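Local coordinates for Mlr3007 protein (Mesorhizobium loti, PDB 3QQM), which probably catalyses the pyridoxal-phosphate-dependent transamination of branched-chain amino acids as a class-IV aminotransferase, at residues A[18-23]-A[37-42]; A[30-35]-A[209-214]; A[126-131]-A[138-143]. All blocks are in the same frame, centred on the assembly; numbering follows the deposited sequence.

How the contacts relate
From the N terminus, contact 1 closes first: strand 17-25 leads through strand 29-30 into helix 33-47, which folds back over it, so that 18-23 meets 37-42. Contact 2 opens between those two segments, at 30-35, and closes only at 209-214, so the two contacts cross along the chain. They also touch, through a probable hydrogen bond from R23 to L212 among others. Contact 3, 126-131 with 138-143, is a short local closure lying wholly within the long span of contact 2. Contact 1 belongs to the antiparallel sheet, contact 3 to the six-stranded mixed sheet, and contact 2 joins the helix start beside the first to the turn that follows strand 205-210 in the second.

Contact 1: A[18-23]-A[37-42]; sequences LIETMR and LARLYG
E20 and R39 form a two-pronged salt bridge, the polar half of this strand-helix contact. The carboxylate and the guanidinium meet side-on, one nitrogen to each oxygen: R39 NE gives a nearly straight bond (169°) to E20 OE2 at 2.8 Å, and R39 NH2 reaches E20 OE1 at 2.7 Å. The first uses the syn lone pair and lies in the guanidinium plane; the second is tilted out of both planes, the two flat groups being turned 30° apart. A bend at chi3 (67°) turns the otherwise extended R39 chain so that its NE edge faces the strand. Water 1 accepts a bond from T21 N at 3.1 Å and a weak one from R39 NH2.

The apolar half lies beside it. L40 CD1 packs on L18 CB at 3.7 Å, while L40 CB sits 3.9 Å from E20 CG, so the aliphatic stem of the glutamate joins the buried layer between segments 18-23 and 37-42, which run nearly antiparallel.

Beyond the pair, R39 NH1 bonds to a phosphate oxygen of the cofactor-lysine adduct at position 118 and to P177 O, and E20 OE1 is bonded to H36 ND1. Gripped along its NE/NH2 edge and held through NH1, the guanidinium probably has little freedom to rotate, so E20 probably acts as a second-shell residue, positioning the arginine that binds the cofactor phosphate.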
loop_
_atom_site.group_PDB
_atom_site.type_symbol
_atom_site.label_atom_id
_atom_site.label_comp_id
_atom_site.label_asym_id
_atom_site.label_seq_id
_atom_site.Cartn_x
_atom_site.Cartn_y
_atom_site.Cartn_z
ATOM N N LEU A 18 -2.269 6.293 11.961
ATOM C CA LEU A 18 -2.722 6.142 10.582
ATOM C C LEU A 18 -1.621 6.716 9.711
ATOM O O LEU A 18 -1.010 7.728 10.057
ATOM C CB LEU A 18 -4.052 6.856 10.338
ATOM C CG LEU A 18 -5.211 6.181 11.071
ATOM C CD1 LEU A 18 -6.485 7.018 11.021
ATOM C CD2 LEU A 18 -5.451 4.761 10.487
ATOM N N ILE A 19 -1.392 6.076 8.580
ATOM C CA ILE A 19 -0.335 6.447 7.670
ATOM C C ILE A 19 -0.796 6.578 6.211
ATOM O O ILE A 19 -1.684 5.847 5.741
ATOM C CB ILE A 19 0.768 5.343 7.733
ATOM C CG1 ILE A 19 1.337 5.227 9.154
ATOM C CG2 ILE A 19 1.907 5.602 6.742
ATOM C CD1 ILE A 19 1.988 6.504 9.638
ATOM N N GLU A 20 -0.189 7.521 5.506
ATOM C CA GLU A 20 -0.425 7.740 4.064
ATOM C C GLU A 20 0.936 8.043 3.447
ATOM O O GLU A 20 1.675 8.899 3.952
ATOM C CB GLU A 20 -1.404 8.889 3.779
ATOM C CG GLU A 20 -2.836 8.627 4.197
ATOM C CD GLU A 20 -3.518 7.541 3.368
ATOM O OE1 GLU A 20 -3.108 7.324 2.183
ATOM O OE2 GLU A 20 -4.474 6.918 3.885
ATOM N N THR A 21 1.258 7.319 2.370
ATOM C CA THR A 21 2.502 7.478 1.662
ATOM C C THR A 21 2.138 7.851 0.239
ATOM O O THR A 21 1.534 7.057 -0.496
ATOM C CB THR A 21 3.338 6.194 1.720
ATOM O OG1 THR A 21 3.577 5.867 3.087
ATOM C CG2 THR A 21 4.671 6.369 0.991
HETATM N N MSE A 22 2.566 9.045 -0.154
HETATM C CA MSE A 22 2.224 9.604 -1.436
HETATM C C MSE A 22 3.415 10.133 -2.235
HETATM O O MSE A 22 4.496 10.404 -1.681
HETATM C CB MSE A 22 1.289 10.797 -1.185
HETATM C CG MSE A 22 0.110 10.496 -0.248
HETATM SE SE MSE A 22 -0.974 12.049 0.165
HETATM C CE MSE A 22 0.336 13.144 1.089
ATOM N N ARG A 23 3.181 10.330 -3.533
ATOM C CA ARG A 23 4.178 10.904 -4.405
ATOM C C ARG A 23 3.753 12.309 -4.740
ATOM O O ARG A 23 2.691 12.518 -5.338
ATOM C CB ARG A 23 4.293 10.141 -5.711
ATOM C CG ARG A 23 5.515 10.558 -6.527
ATOM C CD ARG A 23 5.419 10.188 -8.008
ATOM N NE ARG A 23 5.092 8.789 -8.243
ATOM C CZ ARG A 23 4.883 8.251 -9.449
ATOM N NH1 ARG A 23 5.002 8.996 -10.558
ATOM N NH2 ARG A 23 4.550 6.963 -9.547
ATOM N N LEU A 37 -6.591 11.364 1.129
ATOM C CA LEU A 37 -7.280 12.068 2.202
ATOM C C LEU A 37 -8.636 11.394 2.504
ATOM O O LEU A 37 -9.033 11.290 3.645
ATOM C CB LEU A 37 -7.455 13.547 1.843
ATOM C CG LEU A 37 -6.141 14.315 1.699
ATOM C CD1 LEU A 37 -6.370 15.739 1.269
ATOM C CD2 LEU A 37 -5.394 14.312 2.998
ATOM N N ALA A 38 -9.318 10.918 1.479
ATOM C CA ALA A 38 -10.591 10.227 1.688
ATOM C C ALA A 38 -10.352 9.049 2.620
ATOM O O ALA A 38 -11.068 8.887 3.597
ATOM C CB ALA A 38 -11.210 9.746 0.374
ATOM N N ARG A 39 -9.337 8.240 2.314
ATOM C CA ARG A 39 -9.011 7.096 3.140
ATOM C C ARG A 39 -8.615 7.506 4.560
ATOM O O ARG A 39 -9.125 6.954 5.505
ATOM C CB ARG A 39 -7.870 6.295 2.539
ATOM C CG ARG A 39 -7.531 5.057 3.383
ATOM C CD ARG A 39 -6.653 4.142 2.650
ATOM N NE ARG A 39 -5.329 4.700 2.414
ATOM C CZ ARG A 39 -4.421 4.126 1.629
ATOM N NH1 ARG A 39 -4.733 3.041 0.932
ATOM N NH2 ARG A 39 -3.226 4.683 1.461
ATOM N N LEU A 40 -7.654 8.422 4.680
ATOM C CA LEU A 40 -7.185 8.889 5.982
ATOM C C LEU A 40 -8.313 9.481 6.831
ATOM O O LEU A 40 -8.466 9.137 8.011
ATOM C CB LEU A 40 -6.084 9.945 5.817
ATOM C CG LEU A 40 -5.581 10.585 7.102
ATOM C CD1 LEU A 40 -4.947 9.534 8.018
ATOM C CD2 LEU A 40 -4.600 11.684 6.770
ATOM N N TYR A 41 -9.113 10.351 6.236
ATOM C CA TYR A 41 -10.186 10.965 6.991
ATOM C C TYR A 41 -11.274 9.956 7.344
ATOM O O TYR A 41 -11.841 10.013 8.449
ATOM C CB TYR A 41 -10.757 12.170 6.276
ATOM C CG TYR A 41 -9.786 13.304 6.098
ATOM C CD1 TYR A 41 -8.864 13.599 7.064
ATOM C CD2 TYR A 41 -9.910 14.181 5.048
ATOM C CE1 TYR A 41 -8.000 14.669 6.930
ATOM C CE2 TYR A 41 -9.064 15.271 4.915
ATOM C CZ TYR A 41 -8.117 15.508 5.861
ATOM O OH TYR A 41 -7.264 16.575 5.750
ATOM N N GLY A 42 -11.544 9.031 6.428
ATOM C CA GLY A 42 -12.551 7.999 6.655
ATOM C C GLY A 42 -12.111 7.090 7.805
ATOM O O GLY A 42 -12.881 6.833 8.713
HETATM O O HOH W 1 -0.218 5.062 0.791
#

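Contact 2: A[30-35]-A[209-214]; sequences FLRFDR and GNSLRG
The phosphate-binding side of the pyridoxal phosphate site is where R32 meets S211: S211 N bonds to a phosphate oxygen of the cofactor-lysine adduct at position 118, and R32, just before helix 33-47, holds that serine through its side chain. R32 stands at the N-cap position of the helix, in a type II beta turn from F30 to F33. Its guanidinium takes S211 side-on, with two nitrogens to two different atoms. R32 NE donates to S211 OG at 3.0 Å (165°), and R32 NH2 donates to S211 O at 2.7 Å. Both acceptors lie in or close to the guanidinium plane, and the carbonyl oxygen is met on a lone pair, in the carbonyl plane. A turn of the R32 chain at chi3 (-78°) presents this edge, while L31 CG covers one face of the guanidinium, offset toward its rim.

Water 2 adds a second link: it donates to L31 O at 2.9 Å and lies 2.9 Å from S211 OG. That hydroxyl, swung anti to its own backbone N (chi1 -171°), is also hydrogen-bonded to H36 NE2. Across the turn after strand 205-210, N210 OD1 accepts from R213 N at 2.7 Å in an Asx motif, with G214 N bonded to N210 O at 2.8 Å, which ties the two ends of the turn together.

R32 NH1 forms a salt bridge with E183 of helix 179-186, so the guanidinium is fixed from two directions. The bond to its carbonyl probably helps hold the S211 backbone so that its N-H meets the phosphate, while the bonds to OG fix the side chain; the nearby arginine would probably also polarise the serine hydroxyl.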
loop_
_atom_site.group_PDB
_atom_site.type_symbol
_atom_site.label_atom_id
_atom_site.label_comp_id
_atom_site.label_asym_id
_atom_site.label_seq_id
_atom_site.Cartn_x
_atom_site.Cartn_y
_atom_site.Cartn_z
ATOM N N PHE A 30 0.258 16.178 -4.826
ATOM C CA PHE A 30 0.214 14.737 -4.529
ATOM C C PHE A 30 -0.597 13.931 -5.509
ATOM O O PHE A 30 -1.732 14.239 -5.782
ATOM C CB PHE A 30 -0.315 14.475 -3.114
ATOM C CG PHE A 30 0.422 15.208 -2.054
ATOM C CD1 PHE A 30 1.645 14.775 -1.631
ATOM C CD2 PHE A 30 -0.099 16.375 -1.510
ATOM C CE1 PHE A 30 2.333 15.466 -0.665
ATOM C CE2 PHE A 30 0.581 17.075 -0.542
ATOM C CZ PHE A 30 1.794 16.603 -0.104
ATOM N N LEU A 31 0.000 12.875 -6.023
ATOM C CA LEU A 31 -0.697 12.014 -6.947
ATOM C C LEU A 31 -1.822 11.307 -6.149
ATOM O O LEU A 31 -1.607 10.874 -5.020
ATOM C CB LEU A 31 0.287 11.017 -7.558
ATOM C CG LEU A 31 -0.034 10.312 -8.868
ATOM C CD1 LEU A 31 -0.361 11.320 -9.985
ATOM C CD2 LEU A 31 1.157 9.402 -9.300
ATOM N N ARG A 32 -3.037 11.302 -6.710
ATOM C CA ARG A 32 -4.187 10.654 -6.075
ATOM C C ARG A 32 -4.472 11.231 -4.677
ATOM O O ARG A 32 -4.945 10.533 -3.790
ATOM C CB ARG A 32 -3.977 9.122 -6.015
ATOM C CG ARG A 32 -4.098 8.442 -7.359
ATOM C CD ARG A 32 -3.745 6.950 -7.278
ATOM N NE ARG A 32 -2.304 6.762 -7.237
ATOM C CZ ARG A 32 -1.543 6.714 -8.326
ATOM N NH1 ARG A 32 -2.096 6.794 -9.543
ATOM N NH2 ARG A 32 -0.231 6.563 -8.204
ATOM N N PHE A 33 -4.207 12.530 -4.535
ATOM C CA PHE A 33 -4.360 13.238 -3.274
ATOM C C PHE A 33 -5.714 13.052 -2.644
ATOM O O PHE A 33 -5.794 12.689 -1.494
ATOM C CB PHE A 33 -4.039 14.734 -3.469
ATOM C CG PHE A 33 -3.874 15.532 -2.174
ATOM C CD1 PHE A 33 -3.433 14.929 -0.992
ATOM C CD2 PHE A 33 -3.906 16.925 -2.220
ATOM C CE1 PHE A 33 -3.209 15.697 0.155
ATOM C CE2 PHE A 33 -3.658 17.692 -1.078
ATOM C CZ PHE A 33 -3.316 17.078 0.101
ATOM N N ASP A 34 -6.776 13.254 -3.397
ATOM C CA ASP A 34 -8.103 13.119 -2.819
ATOM C C ASP A 34 -8.376 11.679 -2.346
ATOM O O ASP A 34 -8.969 11.487 -1.298
ATOM C CB ASP A 34 -9.196 13.665 -3.740
ATOM C CG ASP A 34 -9.191 13.041 -5.099
ATOM O OD1 ASP A 34 -8.354 12.137 -5.350
ATOM O OD2 ASP A 34 -10.024 13.467 -5.924
ATOM N N ARG A 35 -7.930 10.689 -3.088
ATOM C CA ARG A 35 -8.126 9.335 -2.639
ATOM C C ARG A 35 -7.408 9.125 -1.294
ATOM O O ARG A 35 -7.985 8.539 -0.409
ATOM C CB ARG A 35 -7.674 8.316 -3.669
ATOM C CG ARG A 35 -8.536 8.309 -4.951
ATOM C CD ARG A 35 -8.201 7.119 -5.834
ATOM N NE ARG A 35 -9.051 7.062 -7.011
ATOM C CZ ARG A 35 -10.258 6.481 -7.055
ATOM N NH1 ARG A 35 -10.791 5.935 -5.971
ATOM N NH2 ARG A 35 -10.959 6.488 -8.190
ATOM N N GLY A 209 1.688 -3.092 -6.978
ATOM C CA GLY A 209 1.718 -1.634 -7.042
ATOM C C GLY A 209 1.188 -0.917 -5.841
ATOM O O GLY A 209 0.576 -1.532 -4.951
ATOM N N ASN A 210 1.501 0.378 -5.782
ATOM C CA ASN A 210 1.022 1.256 -4.742
ATOM C C ASN A 210 0.915 2.662 -5.305
ATOM O O ASN A 210 1.311 2.915 -6.443
ATOM C CB ASN A 210 1.871 1.199 -3.469
ATOM C CG ASN A 210 3.327 1.553 -3.694
ATOM O OD1 ASN A 210 3.676 2.374 -4.534
ATOM N ND2 ASN A 210 4.176 0.972 -2.886
ATOM N N SER A 211 0.325 3.562 -4.528
ATOM C CA SER A 211 0.126 4.927 -4.996
ATOM C C SER A 211 1.456 5.634 -5.265
ATOM O O SER A 211 1.570 6.410 -6.187
ATOM C CB SER A 211 -0.687 5.740 -3.990
ATOM O OG SER A 211 -1.042 6.981 -4.565
ATOM N N LEU A 212 2.443 5.359 -4.433
ATOM C CA LEU A 212 3.728 5.975 -4.569
ATOM C C LEU A 212 4.420 5.615 -5.881
ATOM O O LEU A 212 4.886 6.496 -6.585
ATOM C CB LEU A 212 4.636 5.585 -3.404
ATOM C CG LEU A 212 6.066 6.102 -3.504
ATOM C CD1 LEU A 212 6.082 7.656 -3.600
ATOM C CD2 LEU A 212 6.965 5.562 -2.341
ATOM N N ARG A 213 4.443 4.332 -6.220
ATOM C CA ARG A 213 5.194 3.887 -7.410
ATOM C C ARG A 213 4.423 3.530 -8.648
ATOM O O ARG A 213 5.034 3.364 -9.684
ATOM C CB ARG A 213 6.060 2.670 -7.049
ATOM C CG ARG A 213 7.082 2.966 -6.011
ATOM C CD ARG A 213 8.156 1.899 -5.906
ATOM N NE ARG A 213 9.157 2.264 -4.889
ATOM C CZ ARG A 213 10.207 3.040 -5.125
ATOM N NH1 ARG A 213 10.429 3.538 -6.332
ATOM N NH2 ARG A 213 11.029 3.345 -4.142
ATOM N N GLY A 214 3.111 3.429 -8.572
ATOM C CA GLY A 214 2.340 2.989 -9.730
ATOM C C GLY A 214 2.535 1.473 -9.869
ATOM O O GLY A 214 2.968 0.817 -8.902
HETATM O O HOH W 2 0.767 9.234 -4.731
#

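Contact 3: A[126-131]-A[138-143]; sequences THARSE and DEVLLA. With EDO (1,2-ethanediol), chain T; EDO (1,2-ethanediol), chain S; EDO (1,2-ethanediol), chain B.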
loop_
_atom_site.group_PDB
_atom_site.type_symbol
_atom_site.label_atom_id
_atom_site.label_comp_id
_atom_site.label_asym_id
_atom_site.label_seq_id
_atom_site.Cartn_x
_atom_site.Cartn_y
_atom_site.Cartn_z
ATOM N N THR A 126 5.989 -6.793 8.594
ATOM C CA THR A 126 7.397 -6.744 8.953
ATOM C C THR A 126 7.934 -8.174 9.101
ATOM O O THR A 126 9.047 -8.457 8.691
ATOM C CB THR A 126 7.630 -5.971 10.273
ATOM O OG1 THR A 126 7.296 -4.590 10.092
ATOM C CG2 THR A 126 9.093 -6.073 10.752
ATOM N N HIS A 127 7.140 -9.073 9.671
ATOM C CA HIS A 127 7.587 -10.455 9.839
ATOM C C HIS A 127 7.729 -11.155 8.464
ATOM O O HIS A 127 8.712 -11.865 8.227
ATOM C CB HIS A 127 6.649 -11.246 10.767
ATOM C CG HIS A 127 7.124 -12.629 11.048
ATOM N ND1 HIS A 127 6.727 -13.717 10.297
ATOM C CD2 HIS A 127 8.010 -13.101 11.959
ATOM C CE1 HIS A 127 7.337 -14.802 10.743
ATOM N NE2 HIS A 127 8.117 -14.458 11.756
ATOM N N ALA A 128 6.770 -10.910 7.567
ATOM C CA ALA A 128 6.788 -11.501 6.234
ATOM C C ALA A 128 8.012 -11.020 5.499
ATOM O O ALA A 128 8.732 -11.811 4.912
ATOM C CB ALA A 128 5.506 -11.159 5.441
ATOM N N ARG A 129 8.262 -9.719 5.568
ATOM C CA ARG A 129 9.423 -9.114 4.920
ATOM C C ARG A 129 10.746 -9.708 5.456
ATOM O O ARG A 129 11.672 -9.958 4.688
ATOM C CB ARG A 129 9.380 -7.608 5.139
ATOM C CG ARG A 129 10.515 -6.744 4.512
ATOM C CD ARG A 129 10.615 -6.860 2.986
ATOM N NE ARG A 129 11.425 -7.983 2.551
ATOM C CZ ARG A 129 11.844 -8.172 1.297
ATOM N NH1 ARG A 129 11.494 -7.341 0.325
ATOM N NH2 ARG A 129 12.615 -9.214 1.012
ATOM N N SER A 130 10.804 -10.002 6.749
ATOM C CA SER A 130 12.022 -10.545 7.331
ATOM C C SER A 130 12.313 -12.005 6.903
ATOM O O SER A 130 13.399 -12.500 7.120
ATOM C CB SER A 130 11.968 -10.460 8.862
ATOM O OG SER A 130 11.105 -11.458 9.381
ATOM N N GLU A 131 11.348 -12.678 6.294
ATOM C CA GLU A 131 11.548 -14.045 5.849
ATOM C C GLU A 131 12.506 -14.175 4.670
ATOM O O GLU A 131 13.063 -15.243 4.467
ATOM C CB GLU A 131 10.229 -14.680 5.412
ATOM C CG GLU A 131 9.186 -14.765 6.495
ATOM C CD GLU A 131 7.946 -15.527 6.052
ATOM O OE1 GLU A 131 8.090 -16.465 5.238
ATOM O OE2 GLU A 131 6.838 -15.210 6.541
ATOM N N ASP A 138 12.075 -8.791 -3.985
ATOM C CA ASP A 138 11.931 -7.344 -3.943
ATOM C C ASP A 138 10.649 -7.055 -3.167
ATOM O O ASP A 138 10.547 -6.029 -2.457
ATOM C CB ASP A 138 11.877 -6.795 -5.349
ATOM C CG ASP A 138 13.182 -7.004 -6.091
ATOM O OD1 ASP A 138 14.184 -6.328 -5.713
ATOM O OD2 ASP A 138 13.203 -7.808 -7.054
ATOM N N GLU A 139 9.692 -7.999 -3.255
ATOM C CA GLU A 139 8.423 -7.903 -2.532
ATOM C C GLU A 139 7.958 -9.299 -2.118
ATOM O O GLU A 139 8.167 -10.273 -2.818
ATOM C CB GLU A 139 7.371 -7.169 -3.381
ATOM C CG GLU A 139 5.936 -7.065 -2.813
ATOM C CD GLU A 139 5.842 -6.333 -1.460
ATOM O OE1 GLU A 139 6.579 -6.689 -0.524
ATOM O OE2 GLU A 139 4.941 -5.469 -1.308
ATOM N N VAL A 140 7.304 -9.361 -0.966
ATOM C CA VAL A 140 6.832 -10.587 -0.389
ATOM C C VAL A 140 5.327 -10.574 -0.340
ATOM O O VAL A 140 4.730 -9.620 0.171
ATOM C CB VAL A 140 7.401 -10.722 1.057
ATOM C CG1 VAL A 140 6.905 -11.994 1.751
ATOM C CG2 VAL A 140 8.891 -10.697 1.008
ATOM N N LEU A 141 4.704 -11.630 -0.852
ATOM C CA LEU A 141 3.265 -11.728 -0.824
ATOM C C LEU A 141 2.809 -12.547 0.379
ATOM O O LEU A 141 3.530 -13.436 0.856
ATOM C CB LEU A 141 2.723 -12.383 -2.097
ATOM C CG LEU A 141 3.118 -11.792 -3.457
ATOM C CD1 LEU A 141 2.356 -12.511 -4.589
ATOM C CD2 LEU A 141 2.868 -10.275 -3.493
ATOM N N LEU A 142 1.608 -12.229 0.864
ATOM C CA LEU A 142 0.979 -12.932 1.966
ATOM C C LEU A 142 -0.392 -13.458 1.519
ATOM O O LEU A 142 -1.124 -12.772 0.802
ATOM C CB LEU A 142 0.756 -12.006 3.179
ATOM C CG LEU A 142 1.977 -11.388 3.866
ATOM C CD1 LEU A 142 2.500 -10.243 3.019
ATOM C CD2 LEU A 142 1.621 -10.886 5.248
ATOM N N ALA A 143 -0.726 -14.661 1.970
ATOM C CA ALA A 143 -2.017 -15.286 1.700
ATOM C C ALA A 143 -2.781 -15.374 3.019
ATOM O O ALA A 143 -2.218 -15.154 4.050
ATOM C CB ALA A 143 -1.838 -16.686 1.087
HETATM C C1 EDO T . 9.860 -3.167 1.023
HETATM O O1 EDO T . 10.968 -3.408 1.893
HETATM C C2 EDO T . 9.934 -4.117 -0.172
HETATM O O2 EDO T . 9.220 -5.325 0.078
HETATM C C1 EDO S . 7.980 -3.050 5.918
HETATM O O1 EDO S . 7.811 -4.005 4.866
HETATM C C2 EDO S . 7.534 -3.638 7.254
HETATM O O2 EDO S . 6.884 -2.641 8.084
HETATM C C1 EDO B . 17.782 -6.675 -6.673
HETATM O O1 EDO B . 16.453 -6.199 -6.927
HETATM C C2 EDO B . 17.744 -8.072 -6.056
HETATM O O2 EDO B . 16.816 -8.933 -6.744
#
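A128 and V140 meet where the helix lies over the strand: V140 CG1 approaches A128 O at 3.7 Å and A128 CB at 4.0 Å. The same methyl, A128 CB, rests against the branch point of L142, 3.9 Å from its CG. On the other branch of the valine, V140 CG2 sits over the centre of one face of the R129 guanidinium, 3.9 Å from R129 CZ. Bends at chi2 (59°) and chi3 (-86°) curl the arginine back over the strand, placing R129 NH1 3.2 Å from D138 O.

The packing joins helix 123-130 to strand 139-143 of the mixed sheet; the axes of 126-130 and 139-143 come within 8.3 Å and make an angle of 124°, and the six residues between the two segments form an irregular connection.

Around this shell, R129 NH2 is held by Y132 O and A137 O of the connecting loop, and R129 NH1 donates to O2 of the chain T ethanediol, probably from the crystallisation liquor, at 3.0 Å. E139 OE1 accepts from V140 N; T153 OG1 bonds to OE1 and T155 OG1 to OE2 of that carboxylate. D138 OD2 bonds to I100 N of the neighbouring strand 99-103.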